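Side-chain contacts in polysaccharide biosynthesis protein CapD (Bacillus thuringiensis HD-771, PDB 6BWC), which probably acts as an NADP-dependent UDP-N-acetylglucosamine dehydratase of the short-chain dehydrogenase type in the biosynthesis of CMP-pseudaminic acid: residues T16-K21 and G174-V179; S152-K157 and E161-S166. The protein carries 2 engineered substitutions. One frame throughout, in Å; residues are numbered along the deposited sequence.

Contact 1 (T16-K21 and G174-V179). With NAP (NADP nicotinamide-adenine-dinucleotide phosphate), chain N.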
ATOM      1  N   THR C  16     -17.508  11.757  18.486  1.00 19.17           N
ATOM      2  CA  THR C  16     -18.892  11.259  18.533  1.00 19.68           C
ATOM      3  C   THR C  16     -19.181  10.431  19.778  1.00 19.34           C
ATOM      4  O   THR C  16     -20.338  10.275  20.154  1.00 20.60           O
ATOM      5  CB  THR C  16     -19.285  10.430  17.281  1.00 19.96           C
ATOM      6  OG1 THR C  16     -18.312   9.410  17.011  1.00 20.20           O
ATOM      7  CG2 THR C  16     -19.442  11.332  16.057  1.00 20.02           C
ATOM      8  N   GLY C  17     -18.139   9.904  20.406  1.00 19.05           N
ATOM      9  CA  GLY C  17     -18.290   9.055  21.590  1.00 19.44           C
ATOM     10  C   GLY C  17     -18.457   9.785  22.913  1.00 19.26           C
ATOM     11  O   GLY C  17     -18.541  11.009  22.946  1.00 19.24           O
ATOM     12  N   THR C  18     -18.483   9.007  23.998  1.00 18.88           N
ATOM     13  CA  THR C  18     -18.803   9.498  25.333  1.00 18.99           C
ATOM     14  C   THR C  18     -17.859  10.618  25.794  1.00 19.23           C
ATOM     15  O   THR C  18     -18.304  11.715  26.195  1.00 18.62           O
ATOM     16  CB  THR C  18     -18.775   8.339  26.347  1.00 19.28           C
ATOM     17  OG1 THR C  18     -19.845   7.440  26.057  1.00 19.63           O
ATOM     18  CG2 THR C  18     -18.893   8.832  27.810  1.00 19.28           C
ATOM     19  N   ILE C  19     -16.565  10.336  25.724  1.00 19.11           N
ATOM     20  CA  ILE C  19     -15.562  11.269  26.213  1.00 19.70           C
ATOM     21  C   ILE C  19     -15.268  12.379  25.197  1.00 19.75           C
ATOM     22  O   ILE C  19     -15.032  13.531  25.578  1.00 19.95           O
ATOM     23  CB  ILE C  19     -14.309  10.506  26.681  1.00 19.98           C
ATOM     24  CG1 ILE C  19     -14.655   9.772  27.986  1.00 19.71           C
ATOM     25  CG2 ILE C  19     -13.129  11.448  26.897  1.00 20.44           C
ATOM     26  CD1 ILE C  19     -13.761   8.616  28.321  1.00 19.95           C
ATOM     27  N   GLY C  20     -15.319  12.040  23.914  1.00 19.98           N
ATOM     28  CA  GLY C  20     -15.134  13.017  22.850  1.00 19.82           C
ATOM     29  C   GLY C  20     -16.197  14.096  22.754  1.00 20.15           C
ATOM     30  O   GLY C  20     -15.859  15.243  22.479  1.00 19.38           O
ATOM     31  N   LYS C  21     -17.468  13.734  22.956  1.00 21.07           N
ATOM     32  CA  LYS C  21     -18.537  14.728  23.061  1.00 23.18           C
ATOM     33  C   LYS C  21     -18.371  15.619  24.287  1.00 23.81           C
ATOM     34  O   LYS C  21     -18.441  16.851  24.171  1.00 24.94           O
ATOM     35  CB  LYS C  21     -19.926  14.103  23.138  1.00 25.49           C
ATOM     36  CG  LYS C  21     -20.537  13.687  21.803  1.00 28.24           C
ATOM     37  CD  LYS C  21     -22.074  13.754  21.834  1.00 30.46           C
ATOM     38  CE  LYS C  21     -22.737  12.823  22.853  1.00 31.52           C
ATOM     39  NZ  LYS C  21     -23.895  13.494  23.518  1.00 31.26           N
ATOM     40  N   GLY C 174     -21.223   5.206  32.911  1.00 23.21           N
ATOM     41  CA  GLY C 174     -22.276   5.434  31.923  1.00 22.52           C
ATOM     42  C   GLY C 174     -21.794   5.528  30.490  1.00 21.61           C
ATOM     43  O   GLY C 174     -22.630   5.653  29.574  1.00 22.09           O
ATOM     44  N   SER C 175     -20.472   5.443  30.284  1.00 20.32           N
ATOM     45  CA  SER C 175     -19.889   5.555  28.955  1.00 19.77           C
ATOM     46  C   SER C 175     -20.368   4.412  28.069  1.00 20.01           C
ATOM     47  O   SER C 175     -20.579   3.295  28.554  1.00 18.87           O
ATOM     48  CB  SER C 175     -18.364   5.544  29.027  1.00 19.15           C
ATOM     49  OG  SER C 175     -17.877   4.260  29.379  1.00 18.19           O
ATOM     50  N   ARG C 176     -20.545   4.717  26.781  1.00 20.07           N
ATOM     51  CA  ARG C 176     -21.099   3.772  25.800  1.00 20.58           C
ATOM     52  C   ARG C 176     -20.657   2.291  25.933  1.00 20.39           C
ATOM     53  O   ARG C 176     -19.482   1.970  25.800  1.00 20.57           O
ATOM     54  CB  ARG C 176     -20.800   4.271  24.382  1.00 20.83           C
ATOM     55  CG  ARG C 176     -21.929   5.093  23.779  1.00 21.53           C
ATOM     56  CD  ARG C 176     -21.437   6.068  22.716  1.00 21.66           C
ATOM     57  NE  ARG C 176     -20.275   5.589  21.944  1.00 22.20           N
ATOM     58  CZ  ARG C 176     -20.315   4.968  20.758  1.00 22.12           C
ATOM     59  NH1 ARG C 176     -21.474   4.695  20.148  1.00 21.91           N
ATOM     60  NH2 ARG C 176     -19.172   4.627  20.165  1.00 21.44           N
ATOM     61  N   GLY C 177     -21.618   1.402  26.176  1.00 20.30           N
ATOM     62  CA  GLY C 177     -21.368  -0.032  26.174  1.00 19.86           C
ATOM     63  C   GLY C 177     -20.803  -0.545  27.468  1.00 20.02           C
ATOM     64  O   GLY C 177     -20.157  -1.576  27.491  1.00 19.97           O
ATOM     65  N   SER C 178     -21.063   0.163  28.557  1.00 21.53           N
ATOM     66  CA  SER C 178     -20.504  -0.199  29.849  1.00 23.13           C
ATOM     67  C   SER C 178     -21.573  -0.833  30.736  1.00 24.35           C
ATOM     68  O   SER C 178     -22.785  -0.824  30.417  1.00 25.22           O
ATOM     69  CB  SER C 178     -19.838   1.007  30.546  1.00 23.86           C
ATOM     70  OG  SER C 178     -20.751   1.774  31.325  1.00 25.24           O
ATOM     71  N   VAL C 179     -21.105  -1.384  31.854  1.00 24.12           N
ATOM     72  CA  VAL C 179     -21.931  -2.238  32.693  1.00 23.63           C
ATOM     73  C   VAL C 179     -23.202  -1.553  33.191  1.00 23.42           C
ATOM     74  O   VAL C 179     -24.237  -2.201  33.212  1.00 24.65           O
ATOM     75  CB  VAL C 179     -21.114  -2.908  33.846  1.00 23.25           C
ATOM     76  CG1 VAL C 179     -20.655  -1.906  34.900  1.00 22.55           C
ATOM     77  CG2 VAL C 179     -21.907  -4.048  34.468  1.00 23.14           C
TER
HETATM   78  PA  NAP N 400     -16.530   5.526  22.610  1.00 11.89           P
HETATM   79  O1A NAP N 400     -17.813   6.093  23.150  1.00 11.76           O
HETATM   80  O2A NAP N 400     -16.621   4.191  21.953  1.00 11.61           O
HETATM   81  O5B NAP N 400     -15.846   6.565  21.617  1.00 12.48           O
HETATM   82  C5B NAP N 400     -15.048   6.088  20.530  1.00 13.55           C
HETATM   83  C4B NAP N 400     -14.904   7.191  19.487  1.00 14.05           C
HETATM   84  O4B NAP N 400     -13.963   6.867  18.466  1.00 14.10           O
HETATM   85  C3B NAP N 400     -16.209   7.389  18.762  1.00 14.55           C
HETATM   86  O3B NAP N 400     -16.231   8.775  18.432  1.00 14.51           O
HETATM   87  C2B NAP N 400     -16.072   6.494  17.558  1.00 15.21           C
HETATM   88  O2B NAP N 400     -17.016   6.898  16.589  1.00 16.97           O
HETATM   89  C1B NAP N 400     -14.603   6.711  17.193  1.00 14.74           C
HETATM   90  N9A NAP N 400     -13.842   5.664  16.429  1.00 14.66           N
HETATM   91  C8A NAP N 400     -13.748   4.316  16.624  1.00 14.92           C
HETATM   92  N7A NAP N 400     -12.908   3.717  15.712  1.00 14.59           N
HETATM   93  C5A NAP N 400     -12.445   4.699  14.919  1.00 14.59           C
HETATM   94  C6A NAP N 400     -11.540   4.822  13.749  1.00 14.46           C
HETATM   95  N6A NAP N 400     -10.924   3.759  13.213  1.00 14.61           N
HETATM   96  N1A NAP N 400     -11.328   6.040  13.223  1.00 14.28           N
HETATM   97  C2A NAP N 400     -11.916   7.147  13.710  1.00 14.38           C
HETATM   98  N3A NAP N 400     -12.754   7.120  14.759  1.00 14.44           N
HETATM   99  C4A NAP N 400     -13.054   5.961  15.396  1.00 14.58           C
HETATM  100  O3  NAP N 400     -15.369   5.463  23.730  1.00 11.95           O
HETATM  101  PN  NAP N 400     -15.182   6.411  25.031  1.00 11.96           P
HETATM  102  O1N NAP N 400     -15.535   7.861  24.732  1.00 12.34           O
HETATM  103  O2N NAP N 400     -15.772   5.711  26.216  1.00 11.96           O
HETATM  104  O5D NAP N 400     -13.619   6.279  25.285  1.00 12.19           O
HETATM  105  C5D NAP N 400     -12.745   7.155  24.617  1.00 12.66           C
HETATM  106  C4D NAP N 400     -11.297   6.766  24.902  1.00 13.08           C
HETATM  107  O4D NAP N 400     -11.164   6.577  26.317  1.00 13.12           O
HETATM  108  C3D NAP N 400     -10.744   5.495  24.233  1.00 13.12           C
HETATM  109  O3D NAP N 400      -9.466   5.800  23.669  1.00 13.01           O
HETATM  110  C2D NAP N 400     -10.599   4.485  25.347  1.00 13.32           C
HETATM  111  O2D NAP N 400      -9.476   3.616  25.164  1.00 13.21           O
HETATM  112  C1D NAP N 400     -10.411   5.385  26.569  1.00 13.49           C
HETATM  113  N1N NAP N 400     -10.838   4.796  27.844  1.00 13.68           N
HETATM  114  C2N NAP N 400     -12.155   4.685  28.084  1.00 14.03           C
HETATM  115  C3N NAP N 400     -12.673   4.150  29.250  1.00 13.84           C
HETATM  116  C7N NAP N 400     -14.133   3.998  29.497  1.00 14.26           C
HETATM  117  O7N NAP N 400     -14.490   3.347  30.481  1.00 14.63           O
HETATM  118  N7N NAP N 400     -15.044   4.519  28.670  1.00 14.44           N
HETATM  119  C4N NAP N 400     -11.734   3.714  30.315  1.00 14.01           C
HETATM  120  C5N NAP N 400     -10.323   3.872  29.946  1.00 13.95           C
HETATM  121  C6N NAP N 400      -9.924   4.425  28.741  1.00 13.68           C
HETATM  122  P2B NAP N 400     -17.429   5.940  15.360  1.00 20.64           P
HETATM  123  O1X NAP N 400     -18.640   6.701  14.857  1.00 20.66           O
HETATM  124  O2X NAP N 400     -16.288   6.020  14.367  1.00 19.86           O
HETATM  125  O3X NAP N 400     -17.681   4.531  15.946  1.00 20.55           O
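T18 reaches across to S175 and R176 with both branches of its side chain. Its OG1 lies beside its own backbone N (chi1 -67°) and accepts a nearly straight hydrogen bond from R176 N, at 2.9 Å and 174°. The other branch, the methyl T18 CG2, lies 3.5 Å from S175 CB. This is the tightly packed part. S175 itself is buried. Its OG accepts a hydrogen bond from the carboxamide N7N of NADP at 2.9 Å and is also bonded to the backbone O of V172.

The 16-21 segment belongs to the glycine-rich turn of a Rossmann fold, consistent with a GxGxxG motif. Here the start of helix 18-29 faces the pyrophosphate. T18 N donates to NADP O1A at 3.1 Å. I19 N donates to NADP O1N at 2.9 Å.

Around the R176 side chain, on the partly exposed side, the segments meet more loosely. R176 NE comes no nearer to G17 than 4.0 Å from G17 CA. The arginine chain bends at chi3 (33°), and the guanidinium turns its edge to the phosphate. R176 NE donates to NADP O1A at 2.8 Å, and NH2 donates to O2A. R176 also makes a cation-pi contact with Y43 of a second subunit, another copy of the protein.

Contact 2 (S152-K157 and E161-S166)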
ATOM      1  N   SER C 152       7.914   7.790  22.711  1.00 13.23           N
ATOM      2  CA  SER C 152       8.903   7.786  21.618  1.00 13.15           C
ATOM      3  C   SER C 152       8.837   8.993  20.659  1.00 13.15           C
ATOM      4  O   SER C 152       9.853   9.601  20.333  1.00 13.10           O
ATOM      5  CB  SER C 152       8.774   6.522  20.794  1.00 13.07           C
ATOM      6  OG  SER C 152       9.905   6.407  19.958  1.00 13.10           O
ATOM      7  N   ALA C 153       7.634   9.317  20.201  1.00 13.35           N
ATOM      8  CA  ALA C 153       7.398  10.537  19.446  1.00 13.60           C
ATOM      9  C   ALA C 153       8.083  11.742  20.096  1.00 14.44           C
ATOM     10  O   ALA C 153       8.820  12.464  19.426  1.00 15.23           O
ATOM     11  CB  ALA C 153       5.912  10.789  19.318  1.00 13.40           C
ATOM     12  N   GLU C 154       7.856  11.917  21.401  1.00 15.09           N
ATOM     13  CA  GLU C 154       8.346  13.059  22.176  1.00 15.40           C
ATOM     14  C   GLU C 154       9.854  13.047  22.248  1.00 16.23           C
ATOM     15  O   GLU C 154      10.487  14.039  21.914  1.00 16.00           O
ATOM     16  CB  GLU C 154       7.752  13.031  23.596  1.00 15.33           C
ATOM     17  CG  GLU C 154       8.078  14.210  24.506  1.00 15.12           C
ATOM     18  CD  GLU C 154       7.580  15.547  23.983  1.00 15.59           C
ATOM     19  OE1 GLU C 154       6.563  15.581  23.249  1.00 16.01           O
ATOM     20  OE2 GLU C 154       8.217  16.578  24.303  1.00 15.60           O
ATOM     21  N   TYR C 155      10.415  11.913  22.664  1.00 17.60           N
ATOM     22  CA  TYR C 155      11.879  11.729  22.787  1.00 18.97           C
ATOM     23  C   TYR C 155      12.665  12.102  21.532  1.00 19.80           C
ATOM     24  O   TYR C 155      13.741  12.690  21.629  1.00 19.85           O
ATOM     25  CB  TYR C 155      12.196  10.276  23.146  1.00 19.33           C
ATOM     26  CG  TYR C 155      13.644  10.004  23.473  1.00 20.54           C
ATOM     27  CD1 TYR C 155      14.390   9.054  22.761  1.00 21.57           C
ATOM     28  CD2 TYR C 155      14.289  10.701  24.490  1.00 21.31           C
ATOM     29  CE1 TYR C 155      15.735   8.802  23.071  1.00 21.96           C
ATOM     30  CE2 TYR C 155      15.625  10.455  24.813  1.00 21.43           C
ATOM     31  CZ  TYR C 155      16.345   9.506  24.109  1.00 21.61           C
ATOM     32  OH  TYR C 155      17.659   9.278  24.456  1.00 21.54           O
ATOM     33  N   SER C 156      12.123  11.742  20.372  1.00 21.14           N
ATOM     34  CA  SER C 156      12.771  11.992  19.074  1.00 23.01           C
ATOM     35  C   SER C 156      12.006  12.934  18.120  1.00 22.91           C
ATOM     36  O   SER C 156      12.350  13.023  16.948  1.00 22.71           O
ATOM     37  CB  SER C 156      13.070  10.665  18.390  1.00 23.44           C
ATOM     38  OG  SER C 156      12.041   9.749  18.684  1.00 25.26           O
ATOM     39  N   LYS C 157      10.995  13.647  18.628  1.00 23.42           N
ATOM     40  CA  LYS C 157      10.567  14.962  18.086  1.00 22.91           C
ATOM     41  C   LYS C 157      11.578  15.555  17.099  1.00 22.08           C
ATOM     42  O   LYS C 157      11.236  15.928  15.987  1.00 22.45           O
ATOM     43  CB  LYS C 157      10.479  15.983  19.227  1.00 22.91           C
ATOM     44  CG  LYS C 157       9.150  16.216  19.899  1.00 23.04           C
ATOM     45  CD  LYS C 157       9.388  17.118  21.107  1.00 22.63           C
ATOM     46  CE  LYS C 157       8.163  17.928  21.419  1.00 22.80           C
ATOM     47  NZ  LYS C 157       8.254  18.753  22.646  1.00 23.79           N
ATOM     48  N   GLU C 161       8.192  21.239  17.290  1.00 22.60           N
ATOM     49  CA  GLU C 161       7.676  21.862  18.494  1.00 22.37           C
ATOM     50  C   GLU C 161       6.492  21.086  19.050  1.00 20.29           C
ATOM     51  O   GLU C 161       6.081  21.366  20.173  1.00 20.22           O
ATOM     52  CB  GLU C 161       7.241  23.315  18.225  1.00 24.85           C
ATOM     53  CG  GLU C 161       8.298  24.232  17.624  1.00 26.63           C
ATOM     54  CD  GLU C 161       9.613  24.318  18.425  1.00 29.97           C
ATOM     55  OE1 GLU C 161      10.604  24.804  17.832  1.00 33.99           O
ATOM     56  OE2 GLU C 161       9.699  23.924  19.622  1.00 29.85           O
ATOM     57  N   THR C 162       5.940  20.144  18.272  1.00 18.58           N
ATOM     58  CA  THR C 162       4.758  19.351  18.669  1.00 17.62           C
ATOM     59  C   THR C 162       4.981  18.539  19.942  1.00 17.04           C
ATOM     60  O   THR C 162       5.903  17.777  20.029  1.00 17.74           O
ATOM     61  CB  THR C 162       4.306  18.369  17.559  1.00 16.89           C
ATOM     62  OG1 THR C 162       3.937  19.103  16.397  1.00 16.37           O
ATOM     63  CG2 THR C 162       3.095  17.554  17.994  1.00 16.91           C
ATOM     64  N   THR C 163       4.076  18.666  20.891  1.00 16.88           N
ATOM     65  CA  THR C 163       4.202  18.043  22.195  1.00 16.77           C
ATOM     66  C   THR C 163       3.312  16.787  22.254  1.00 16.76           C
ATOM     67  O   THR C 163       2.252  16.779  21.649  1.00 18.28           O
ATOM     68  CB  THR C 163       3.853  19.104  23.250  1.00 16.74           C
ATOM     69  OG1 THR C 163       5.030  19.386  24.004  1.00 16.81           O
ATOM     70  CG2 THR C 163       2.700  18.679  24.193  1.00 17.26           C
ATOM     71  N   PHE C 164       3.718  15.738  22.967  1.00 15.95           N
ATOM     72  CA  PHE C 164       2.853  14.558  23.133  1.00 15.88           C
ATOM     73  C   PHE C 164       2.686  14.153  24.591  1.00 16.42           C
ATOM     74  O   PHE C 164       3.646  14.145  25.347  1.00 17.02           O
ATOM     75  CB  PHE C 164       3.415  13.385  22.360  1.00 15.88           C
ATOM     76  CG  PHE C 164       3.570  13.645  20.888  1.00 15.53           C
ATOM     77  CD1 PHE C 164       2.505  13.429  20.021  1.00 15.42           C
ATOM     78  CD2 PHE C 164       4.791  14.096  20.370  1.00 15.06           C
ATOM     79  CE1 PHE C 164       2.651  13.662  18.660  1.00 15.63           C
ATOM     80  CE2 PHE C 164       4.948  14.330  19.021  1.00 14.84           C
ATOM     81  CZ  PHE C 164       3.881  14.109  18.163  1.00 15.58           C
ATOM     82  N   THR C 165       1.464  13.817  24.992  1.00 16.61           N
ATOM     83  CA  THR C 165       1.181  13.471  26.376  1.00 16.98           C
ATOM     84  C   THR C 165       0.099  12.419  26.450  1.00 17.04           C
ATOM     85  O   THR C 165      -0.820  12.412  25.636  1.00 17.85           O
ATOM     86  CB  THR C 165       0.646  14.681  27.170  1.00 17.65           C
ATOM     87  OG1 THR C 165       1.236  15.895  26.689  1.00 19.17           O
ATOM     88  CG2 THR C 165       0.940  14.522  28.632  1.00 17.54           C
ATOM     89  N   SER C 166       0.181  11.572  27.469  1.00 16.64           N
ATOM     90  CA  SER C 166      -0.854  10.605  27.753  1.00 16.36           C
ATOM     91  C   SER C 166      -1.599  10.933  29.052  1.00 16.74           C
ATOM     92  O   SER C 166      -1.034  11.403  30.030  1.00 17.50           O
ATOM     93  CB  SER C 166      -0.242   9.213  27.819  1.00 16.24           C
ATOM     94  OG  SER C 166       0.038   8.756  26.512  1.00 16.06           O
TER
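A153 and E154 meet F164 in two different ways, one over its ring and one at its edge. They join the end of helix 138-156 to the start of strand 163-169. These elements close a beta-alpha-beta unit that begins with strand 123-129, in the parallel part of the Rossmann-fold sheet. The short helix and strand segments run nearly antiparallel, at 150°, with their axes 7.7 Å apart.

A153 points its methyl at one face of the F164 ring. A153 CB lies 3.8 Å from the ring centroid in a CH-pi contact, over the face and offset toward the CD2-CE2 edge. F164 also packs on I113 and I117 of helix 98-118 and on I150 of helix 138-156.

E154 comes to the ring edge instead. Its CG stands anti to the backbone N (chi1 -176°), and the chain then bends at chi2 (61°). This bend carries the carboxylate to the strand backbone. There E154 OE1 accepts a hydrogen bond from F164 N at 2.9 Å, on its anti side and somewhat out of the carboxylate plane. The same OE1 lies 3.7 Å from F164 CD2, near the plane of the ring.

K157, three residues further on, stretches its chain beyond CG toward the same carboxylate. It lies alongside T163, and both side chains point the same way. T163 OG1 is bonded to the backbone O of K222. The two oxygens of E154 thus divide their work between strand and lysine: K157 NZ meets E154 OE2 on its syn side, tilted somewhat out of the carboxylate plane, in a 2.7 Å salt bridge.

Overall arrangement
Both contacts belong to the Rossmann-type part of the chain. Their centres are 27 Å apart, and their nearest atoms are about 12 Å apart. Contact 2 is nested along the sequence inside the loop closed by contact 1. The centre of contact 1 is about 9 Å from the centre of the chain, at the junction of the two ligand sites. The S175 side chain is about 4 Å from the bound UDP-N-acetylglucosamine, and V179 N is hydrogen-bonded to that ligand. Contact 2 is structural, joining helix 138-156 to strand 163-169; its centre is about 20 Å from the chain centre. Strand 163-169 leads from contact 2 toward strand 171-172 and the 174-179 loop of contact 1.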